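Local atomic coordinates of Epf (Streptococcus pyogenes, PDB entry 4ES8), a protein that acts as a cell-surface adhesin that binds to cells through an N-terminal domain containing a carbohydrate-binding module. Residues Ser98-Val103 with Asp143-Ser148; Gly41-Lys46 with Ser135-Thr140; Lys292-Gln297 with Lys301-Asp306. All blocks are in the same frame, centred on the assembly; numbering follows the deposited sequence. Where two conformers were deposited one is given.

Contact 1: residues Ser98-Val103 with Asp143-Ser148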
loop_
_atom_site.group_PDB
_atom_site.type_symbol
_atom_site.label_atom_id
_atom_site.label_comp_id
_atom_site.label_asym_id
_atom_site.label_seq_id
_atom_site.Cartn_x
_atom_site.Cartn_y
_atom_site.Cartn_z
ATOM N N SER A 98 -14.490 2.847 21.608
ATOM C CA SER A 98 -14.167 2.872 20.196
ATOM C C SER A 98 -14.212 1.500 19.557
ATOM O O SER A 98 -13.732 0.534 20.159
ATOM C CB SER A 98 -12.774 3.472 19.984
ATOM O OG SER A 98 -12.318 3.313 18.648
ATOM N N VAL A 99 -14.742 1.438 18.320
ATOM C CA VAL A 99 -14.711 0.227 17.483
ATOM C C VAL A 99 -13.787 0.528 16.297
ATOM O O VAL A 99 -13.874 1.609 15.706
ATOM C CB VAL A 99 -16.126 -0.193 17.003
ATOM C CG1 VAL A 99 -16.055 -1.312 15.964
ATOM C CG2 VAL A 99 -17.000 -0.605 18.183
ATOM N N ALA A 100 -12.925 -0.424 15.928
ATOM C CA ALA A 100 -12.057 -0.252 14.768
ATOM C C ALA A 100 -12.144 -1.471 13.898
ATOM O O ALA A 100 -12.225 -2.598 14.414
ATOM C CB ALA A 100 -10.622 -0.026 15.195
ATOM N N PHE A 101 -12.068 -1.255 12.589
ATOM C CA PHE A 101 -11.982 -2.341 11.623
ATOM C C PHE A 101 -10.628 -2.340 10.934
ATOM O O PHE A 101 -10.030 -1.281 10.730
ATOM C CB PHE A 101 -13.074 -2.195 10.552
ATOM C CG PHE A 101 -14.460 -2.159 11.151
ATOM C CD1 PHE A 101 -14.970 -3.256 11.833
ATOM C CD2 PHE A 101 -15.269 -1.034 11.004
ATOM C CE1 PHE A 101 -16.245 -3.216 12.400
ATOM C CE2 PHE A 101 -16.541 -1.001 11.560
ATOM C CZ PHE A 101 -17.035 -2.099 12.238
ATOM N N LYS A 102 -10.151 -3.520 10.530
ATOM C CA LYS A 102 -8.972 -3.605 9.689
ATOM C C LYS A 102 -9.390 -4.254 8.396
ATOM O O LYS A 102 -9.890 -5.392 8.400
ATOM C CB LYS A 102 -7.821 -4.394 10.359
ATOM C CG LYS A 102 -7.028 -3.540 11.335
ATOM C CD LYS A 102 -5.792 -4.302 11.850
ATOM C CE LYS A 102 -4.776 -3.360 12.418
ATOM N NZ LYS A 102 -3.485 -4.071 12.735
ATOM N N VAL A 103 -9.230 -3.530 7.292
ATOM C CA VAL A 103 -9.497 -4.078 5.955
ATOM C C VAL A 103 -8.144 -4.334 5.327
ATOM O O VAL A 103 -7.318 -3.417 5.162
ATOM C CB VAL A 103 -10.384 -3.165 5.110
ATOM C CG1 VAL A 103 -10.591 -3.797 3.736
ATOM C CG2 VAL A 103 -11.735 -2.967 5.789
ATOM N N ASP A 143 -6.078 -11.324 17.856
ATOM C CA ASP A 143 -5.293 -10.262 17.250
ATOM C C ASP A 143 -5.529 -8.969 18.027
ATOM O O ASP A 143 -6.567 -8.803 18.681
ATOM C CB ASP A 143 -5.666 -10.075 15.766
ATOM C CG ASP A 143 -4.647 -9.301 14.940
ATOM O OD1 ASP A 143 -3.467 -9.145 15.403
ATOM O OD2 ASP A 143 -5.010 -8.838 13.832
ATOM N N SER A 144 -4.544 -8.089 17.992
ATOM C CA SER A 144 -4.605 -6.828 18.722
ATOM C C SER A 144 -3.731 -5.821 18.029
ATOM O O SER A 144 -2.928 -6.198 17.158
ATOM C CB SER A 144 -4.131 -7.036 20.158
ATOM O OG SER A 144 -2.763 -7.415 20.140
ATOM N N PHE A 145 -3.900 -4.545 18.373
ATOM C CA PHE A 145 -3.051 -3.515 17.798
ATOM C C PHE A 145 -3.139 -2.250 18.615
ATOM O O PHE A 145 -4.059 -2.097 19.436
ATOM C CB PHE A 145 -3.417 -3.179 16.317
ATOM C CG PHE A 145 -4.651 -2.330 16.115
ATOM C CD1 PHE A 145 -5.921 -2.913 16.047
ATOM C CD2 PHE A 145 -4.548 -0.952 15.932
ATOM C CE1 PHE A 145 -7.063 -2.124 15.871
ATOM C CE2 PHE A 145 -5.695 -0.160 15.755
ATOM C CZ PHE A 145 -6.951 -0.756 15.719
ATOM N N LYS A 146 -2.173 -1.347 18.355
ATOM C CA LYS A 146 -2.122 -0.010 18.950
ATOM C C LYS A 146 -2.143 1.002 17.830
ATOM O O LYS A 146 -1.475 0.788 16.825
ATOM C CB LYS A 146 -0.866 0.197 19.810
ATOM C CG LYS A 146 -0.821 -0.606 21.112
ATOM C CD LYS A 146 0.071 0.091 22.149
ATOM C CE LYS A 146 1.554 0.005 21.869
ATOM N NZ LYS A 146 2.309 1.078 22.570
ATOM N N ILE A 147 -2.911 2.094 17.972
ATOM C CA ILE A 147 -2.945 3.096 16.897
ATOM C C ILE A 147 -1.513 3.560 16.604
ATOM O O ILE A 147 -1.124 3.689 15.437
ATOM C CB ILE A 147 -3.829 4.285 17.307
ATOM C CG1 ILE A 147 -5.288 3.853 17.488
ATOM C CG2 ILE A 147 -3.715 5.433 16.280
ATOM C CD1 ILE A 147 -6.214 5.000 18.028
ATOM N N SER A 148 -0.747 3.790 17.682
ATOM C CA SER A 148 0.627 4.310 17.618
ATOM C C SER A 148 1.610 3.341 16.917
ATOM O O SER A 148 2.738 3.756 16.639
ATOM C CB SER A 148 1.125 4.641 19.023
ATOM O OG SER A 148 1.195 3.472 19.814
HETATM O O HOH W 1 -4.070 -6.271 14.423
#

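Contact 2: residues Gly41-Lys46 with Ser135-Thr140. With ACT (acetate ion), chain D.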
loop_
_atom_site.group_PDB
_atom_site.type_symbol
_atom_site.label_atom_id
_atom_site.label_comp_id
_atom_site.label_asym_id
_atom_site.label_seq_id
_atom_site.Cartn_x
_atom_site.Cartn_y
_atom_site.Cartn_z
ATOM N N GLY A 41 -10.698 -7.581 10.029
ATOM C CA GLY A 41 -10.528 -7.517 11.476
ATOM C C GLY A 41 -11.565 -6.607 12.107
ATOM O O GLY A 41 -12.078 -5.670 11.473
ATOM N N ARG A 42 -11.845 -6.855 13.379
ATOM C CA ARG A 42 -12.868 -6.143 14.128
ATOM C C ARG A 42 -12.340 -6.041 15.559
ATOM O O ARG A 42 -11.923 -7.043 16.140
ATOM C CB ARG A 42 -14.217 -6.897 14.040
ATOM C CG ARG A 42 -14.046 -8.420 14.165
ATOM C CD ARG A 42 -15.384 -9.123 14.007
ATOM N NE ARG A 42 -15.173 -10.504 13.580
ATOM C CZ ARG A 42 -15.355 -11.566 14.361
ATOM N NH1 ARG A 42 -15.685 -11.409 15.647
ATOM N NH2 ARG A 42 -15.147 -12.789 13.885
ATOM N N PHE A 43 -12.264 -4.813 16.078
ATOM C CA PHE A 43 -11.613 -4.581 17.371
ATOM C C PHE A 43 -12.334 -3.531 18.173
ATOM O O PHE A 43 -13.125 -2.768 17.610
ATOM C CB PHE A 43 -10.186 -4.047 17.108
ATOM C CG PHE A 43 -9.304 -4.922 16.247
ATOM C CD1 PHE A 43 -9.333 -4.814 14.856
ATOM C CD2 PHE A 43 -8.470 -5.874 16.822
ATOM C CE1 PHE A 43 -8.520 -5.627 14.051
ATOM C CE2 PHE A 43 -7.665 -6.704 16.017
ATOM C CZ PHE A 43 -7.695 -6.575 14.637
ATOM N N PHE A 44 -11.991 -3.411 19.475
ATOM C CA PHE A 44 -12.573 -2.348 20.267
ATOM C C PHE A 44 -11.597 -1.907 21.319
ATOM O O PHE A 44 -10.614 -2.603 21.612
ATOM C CB PHE A 44 -13.914 -2.772 20.916
ATOM C CG PHE A 44 -13.712 -3.797 22.011
ATOM C CD1 PHE A 44 -13.556 -5.147 21.701
ATOM C CD2 PHE A 44 -13.727 -3.421 23.345
ATOM C CE1 PHE A 44 -13.368 -6.104 22.719
ATOM C CE2 PHE A 44 -13.537 -4.375 24.370
ATOM C CZ PHE A 44 -13.366 -5.707 24.044
ATOM N N SER A 45 -11.888 -0.749 21.904
ATOM C CA SER A 45 -11.089 -0.193 22.985
ATOM C C SER A 45 -11.974 0.502 23.998
ATOM O O SER A 45 -12.510 1.579 23.714
ATOM C CB SER A 45 -10.059 0.792 22.445
ATOM O OG SER A 45 -9.286 1.326 23.516
ATOM N N LYS A 46 -12.172 -0.115 25.167
ATOM C CA LYS A 46 -12.959 0.555 26.208
ATOM C C LYS A 46 -12.150 1.735 26.728
ATOM O O LYS A 46 -10.930 1.624 26.957
ATOM C CB LYS A 46 -13.291 -0.422 27.337
ATOM C CG LYS A 46 -14.345 -1.440 26.911
ATOM C CD LYS A 46 -14.770 -2.378 28.036
ATOM C CE LYS A 46 -15.717 -1.688 28.996
ATOM N NZ LYS A 46 -16.972 -1.243 28.293
ATOM N N SER A 135 -0.769 -3.026 10.700
ATOM C CA SER A 135 -0.463 -4.388 10.270
ATOM C C SER A 135 -1.731 -5.049 9.723
ATOM O O SER A 135 -2.848 -4.654 10.079
ATOM C CB SER A 135 0.029 -5.200 11.465
ATOM O OG SER A 135 -0.925 -5.194 12.514
ATOM N N ALA A 136 -1.581 -6.089 8.885
ATOM C CA ALA A 136 -2.770 -6.803 8.446
ATOM C C ALA A 136 -3.417 -7.511 9.614
ATOM O O ALA A 136 -2.718 -7.930 10.545
ATOM C CB ALA A 136 -2.383 -7.840 7.385
ATOM N N PHE A 137 -4.743 -7.654 9.569
ATOM C CA PHE A 137 -5.477 -8.502 10.510
ATOM C C PHE A 137 -4.901 -9.904 10.300
ATOM O O PHE A 137 -4.777 -10.355 9.152
ATOM C CB PHE A 137 -6.964 -8.434 10.215
ATOM C CG PHE A 137 -7.781 -9.556 10.827
ATOM C CD1 PHE A 137 -7.738 -9.801 12.202
ATOM C CD2 PHE A 137 -8.660 -10.302 10.048
ATOM C CE1 PHE A 137 -8.528 -10.806 12.775
ATOM C CE2 PHE A 137 -9.454 -11.300 10.624
ATOM C CZ PHE A 137 -9.375 -11.547 11.983
ATOM N N ASN A 138 -4.461 -10.532 11.387
ATOM C CA ASN A 138 -3.727 -11.793 11.270
ATOM C C ASN A 138 -4.614 -13.060 11.316
ATOM O O ASN A 138 -4.068 -14.153 11.441
ATOM C CB ASN A 138 -2.600 -11.845 12.326
ATOM C CG ASN A 138 -3.070 -12.175 13.716
ATOM O OD1 ASN A 138 -4.263 -12.288 13.967
ATOM N ND2 ASN A 138 -2.116 -12.450 14.630
ATOM N N LYS A 139 -5.953 -12.931 11.144
ATOM C CA LYS A 139 -6.866 -14.063 11.033
ATOM C C LYS A 139 -6.842 -14.937 12.320
ATOM O O LYS A 139 -6.882 -16.180 12.256
ATOM C CB LYS A 139 -6.551 -14.898 9.766
ATOM C CG LYS A 139 -6.489 -14.040 8.509
ATOM C CD LYS A 139 -5.949 -14.819 7.291
ATOM C CE LYS A 139 -6.965 -15.759 6.691
ATOM N NZ LYS A 139 -8.262 -15.080 6.499
ATOM N N THR A 140 -6.815 -14.263 13.482
ATOM C CA THR A 140 -6.932 -14.917 14.783
ATOM C C THR A 140 -7.904 -14.129 15.641
ATOM O O THR A 140 -8.005 -12.904 15.475
ATOM C CB THR A 140 -5.580 -15.069 15.512
ATOM O OG1 THR A 140 -5.094 -13.774 15.892
ATOM C CG2 THR A 140 -4.518 -15.798 14.674
HETATM C C ACT D . -15.661 -14.738 16.879
HETATM O O ACT D . -15.072 -14.944 15.796
HETATM O OXT ACT D . -15.965 -13.634 17.363
HETATM C CH3 ACT D . -16.119 -15.929 17.738
#

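Contact 3: residues Lys292-Gln297 with Lys301-Asp306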
loop_
_atom_site.group_PDB
_atom_site.type_symbol
_atom_site.label_atom_id
_atom_site.label_comp_id
_atom_site.label_asym_id
_atom_site.label_seq_id
_atom_site.Cartn_x
_atom_site.Cartn_y
_atom_site.Cartn_z
ATOM N N LYS A 292 19.627 4.411 -25.170
ATOM C CA LYS A 292 18.432 4.908 -24.493
ATOM C C LYS A 292 17.994 3.937 -23.421
ATOM O O LYS A 292 18.012 2.710 -23.628
ATOM C CB LYS A 292 17.292 5.111 -25.505
ATOM C CG LYS A 292 15.986 5.646 -24.904
ATOM C CD LYS A 292 14.927 5.952 -25.971
ATOM C CE LYS A 292 14.389 4.723 -26.683
ATOM N NZ LYS A 292 13.263 5.083 -27.591
ATOM N N VAL A 293 17.567 4.493 -22.286
ATOM C CA VAL A 293 17.017 3.711 -21.183
ATOM C C VAL A 293 15.604 4.217 -20.902
ATOM O O VAL A 293 15.410 5.421 -20.731
ATOM C CB VAL A 293 17.902 3.776 -19.917
ATOM C CG1 VAL A 293 17.201 3.118 -18.729
ATOM C CG2 VAL A 293 19.264 3.121 -20.164
ATOM N N SER A 294 14.639 3.290 -20.826
ATOM C CA SER A 294 13.254 3.577 -20.435
ATOM C C SER A 294 12.924 2.689 -19.240
ATOM O O SER A 294 13.206 1.498 -19.288
ATOM C CB SER A 294 12.295 3.325 -21.591
ATOM O OG SER A 294 10.958 3.536 -21.159
ATOM N N ILE A 295 12.341 3.265 -18.162
ATOM C CA ILE A 295 12.057 2.476 -16.964
ATOM C C ILE A 295 10.554 2.471 -16.716
ATOM O O ILE A 295 9.937 3.536 -16.587
ATOM C CB ILE A 295 12.847 3.022 -15.749
ATOM C CG1 ILE A 295 14.388 3.037 -16.044
ATOM C CG2 ILE A 295 12.561 2.202 -14.477
ATOM C CD1 ILE A 295 15.277 3.687 -14.990
ATOM N N LYS A 296 9.976 1.267 -16.615
ATOM C CA LYS A 296 8.545 1.130 -16.359
ATOM C C LYS A 296 8.361 0.548 -14.982
ATOM O O LYS A 296 8.955 -0.482 -14.690
ATOM C CB LYS A 296 7.902 0.206 -17.406
ATOM C CG LYS A 296 6.391 -0.016 -17.176
ATOM C CD LYS A 296 5.852 -1.047 -18.172
ATOM C CE LYS A 296 4.383 -1.321 -17.999
ATOM N NZ LYS A 296 4.013 -2.636 -18.592
ATOM N N GLN A 297 7.582 1.223 -14.112
ATOM C CA GLN A 297 7.298 0.654 -12.796
ATOM C C GLN A 297 6.220 -0.417 -13.028
ATOM O O GLN A 297 5.095 -0.057 -13.373
ATOM C CB GLN A 297 6.855 1.757 -11.828
ATOM C CG GLN A 297 7.345 1.519 -10.395
ATOM C CD GLN A 297 6.931 0.159 -9.893
ATOM O OE1 GLN A 297 5.729 -0.137 -9.849
ATOM N NE2 GLN A 297 7.900 -0.736 -9.643
ATOM N N LYS A 301 2.487 0.922 -13.115
ATOM C CA LYS A 301 2.380 1.065 -14.572
ATOM C C LYS A 301 2.888 2.419 -15.069
ATOM O O LYS A 301 2.709 2.747 -16.248
ATOM C CB LYS A 301 0.937 0.820 -15.096
ATOM C CG LYS A 301 0.296 -0.482 -14.614
ATOM C CD LYS A 301 1.102 -1.682 -15.074
ATOM C CE LYS A 301 0.547 -3.006 -14.623
ATOM N NZ LYS A 301 1.507 -4.088 -14.981
ATOM N N LYS A 302 3.521 3.209 -14.183
ATOM C CA LYS A 302 4.086 4.503 -14.559
ATOM C C LYS A 302 5.406 4.314 -15.294
ATOM O O LYS A 302 6.231 3.513 -14.865
ATOM C CB LYS A 302 4.272 5.381 -13.313
ATOM C CG LYS A 302 2.958 5.803 -12.677
ATOM C CD LYS A 302 3.252 6.560 -11.386
ATOM C CE LYS A 302 2.000 7.101 -10.760
ATOM N NZ LYS A 302 2.339 7.991 -9.624
ATOM N N THR A 303 5.597 5.069 -16.410
ATOM C CA THR A 303 6.817 4.997 -17.215
ATOM C C THR A 303 7.605 6.296 -17.075
ATOM O O THR A 303 7.016 7.383 -17.046
ATOM C CB THR A 303 6.472 4.678 -18.679
ATOM O OG1 THR A 303 5.699 3.477 -18.714
ATOM C CG2 THR A 303 7.717 4.514 -19.573
ATOM N N SER A 304 8.925 6.165 -16.969
ATOM C CA SER A 304 9.858 7.280 -16.854
ATOM C C SER A 304 9.986 8.021 -18.167
ATOM O O SER A 304 9.527 7.548 -19.219
ATOM C CB SER A 304 11.253 6.728 -16.533
ATOM O OG SER A 304 11.812 6.068 -17.668
ATOM N N LYS A 305 10.690 9.156 -18.108
ATOM C CA LYS A 305 11.100 9.880 -19.308
ATOM C C LYS A 305 12.155 9.010 -19.980
ATOM O O LYS A 305 12.693 8.106 -19.321
ATOM C CB LYS A 305 11.710 11.247 -18.924
ATOM C CG LYS A 305 10.728 12.291 -18.411
ATOM C CD LYS A 305 11.476 13.570 -18.051
ATOM C CE LYS A 305 10.552 14.700 -17.675
ATOM N NZ LYS A 305 11.307 15.953 -17.410
ATOM N N ASP A 306 12.512 9.289 -21.238
ATOM C CA ASP A 306 13.593 8.536 -21.857
ATOM C C ASP A 306 14.901 9.083 -21.329
ATOM O O ASP A 306 15.054 10.301 -21.251
ATOM C CB ASP A 306 13.550 8.677 -23.390
ATOM C CG ASP A 306 12.429 7.926 -24.073
ATOM O OD1 ASP A 306 11.966 6.905 -23.512
ATOM O OD2 ASP A 306 12.068 8.312 -25.212
HETATM O O HOH W 2 11.514 4.823 -25.143
HETATM O O HOH W 3 10.493 6.085 -21.477
HETATM O O HOH W 4 3.857 -4.934 -16.752
#

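Contact 1: residues Ser98-Val103 with Asp143-Ser148
Phe145 reaches across to the strand bearing Ala100 and Lys102, and its ring takes up both apolar packing and a CH-pi contact. The apolar part lies at the ring edge, where Ala100 CB meets CZ of Phe145 at 3.8 Å; the small methyl suits a place where the ring rim comes in close. In the CH-pi part, the extended chain of Lys102 carries CE over one face, toward the rim, 4.1 Å from the centroid of the Phe145 ring and 23° off the normal. Lys102 and Phe145 run alongside one another in opposing senses, with Lys102 NZ 3.7 Å from Phe145 CB. Lysine serves both needs here, its last methylene covering part of the ring while its amine goes on to polar partners. That amine bonds to Ser135 O, and Lys102 NZ also donates to a water at 2.8 Å. The same water can donate hydrogen bonds to Ser144 O and, weakly, to Asp143 OD2, though it cannot serve every acceptor around it at once.

Tyr52 stacks on Phe145 and Phe43 meets it edge-to-face, while Val189 touches it from strand 186-194. On the other side of strand 97-105, Val99 and Phe101 pack against strand 84-89 of the second sheet.

Contact 2: residues Gly41-Lys46 with Ser135-Thr140
Phe137 lies against Gly41, where the loop following strand 127-135 folds over the start of strand 41-46. This strand belongs to one of two antiparallel sheets that pack as a beta-sandwich, consistent with a carbohydrate-binding module. The aromatic side chain can be followed outward. Its CB is 3.8 Å from Gly41 N. With CG anti to the backbone N (chi1 163°), the ring is carried over the glycine backbone, and CD2 of Phe137 comes to 3.4 Å from Gly41 N. CD1, on the other branch, meets the tip of Phe43, whose CZ is 4.0 Å away; these two rings cross obliquely. Farther out, CE1 and CE2 lie farther from Gly41 CA, which sits under the face displaced toward CG.

The main interaction is CH-pi: Gly41 CA is 3.6 Å from the centroid of the Phe137 ring and 17° off its normal. Having no side chain, glycine can bring its backbone this close to an aromatic face. The opposite face is covered by the loop itself, with Lys139 N 3.5 Å above the centre of the Phe137 ring, so the flat group is sandwiched between two pieces of backbone. Beyond it, Thr140 OG1 is hydrogen-bonded to Asn138 OD1 at 2.6 Å and also paired with Asp142 OD1, within the same turn.

Arg42 extends to His55 O and Trp32 O, and holds an acetate, probably from the crystallisation liquor. Its NH2 donates to acetate O at 2.9 Å, and its NH1 to acetate OXT at 2.8 Å in a nearly straight bond of 176°.

Contact 3: residues Lys292-Gln297 with Lys301-Asp306
Lys292-Gln297 and Lys301-Asp306 run antiparallel, their end-to-end directions 161° apart, as the two arms of a tight connection whose backbones form a single bridge at Lys296 and Thr303. Ser304 N donates to Ile295 O at 2.8 Å, and Gln297 N to Lys302 O at 2.8 Å; nearer the turn, Lys301 N closes on Gln297 O in a more bent bond.

Past this single bridge the backbone pairing becomes irregular. Ile295 N donates to the hydroxyl of Ser304, with OG 2.9 Å away, where a regular ladder would supply a carbonyl. The chi1 of 71° sets this OG between the serine's own N and carbonyl carbon, facing the strand, and the same Ser304 OG donates a hydrogen bond to Lys305 O at 2.8 Å. A short side chain that both accepts and donates suits this role.

On the side bearing Ser294 and Lys296, Thr303 spreads its two branches: CG2 lies 3.7 Å from Ser294 OG, while its hydroxyl rests near the methylenes of Lys296. That lysine's amine makes a salt bridge with Glu20. At the far end Lys292 CD lies 3.7 Å from Asp306 CG. The amine of Lys292 also has a cation-pi partner in Phe253.

Lys292 NZ and Asp306 OD2, 4.2 Å apart, are too distant for a salt bridge, and water joins Lys292 NZ to Asp306 OD1 instead. A second water links this OD1 with Ser294 OG and Ser304 O. One serine hydroxyl thus stands in for a missing backbone acceptor and waters bridge polar groups, in what is probably the fibronectin-like domain, before Val293 resumes backbone pairing with Phe307 of strand 307-310.

Contacts 1 and 2 form one continuous region, their centres 5 Å apart. Strands 41-46 and 97-105 are neighbours in the same sheet, and Phe43 N and Ala100 O, 2.8 Å apart, probably share a hydrogen bond. The second segments meet too: Asp143 OD2 packs 3.3 Å from Phe137 CD1 and accepts a bond from Asn138 N. Along the chain the segments of these two contacts alternate. Contact 3 comes later in sequence, on the opposite side of the chain's centre, its centre about 39 Å from the centres of contacts 1 and 2. Its nearest atoms are about 20 Å from contact 1 and about 21 Å from contact 2. The acetate belongs to contact 2 alone.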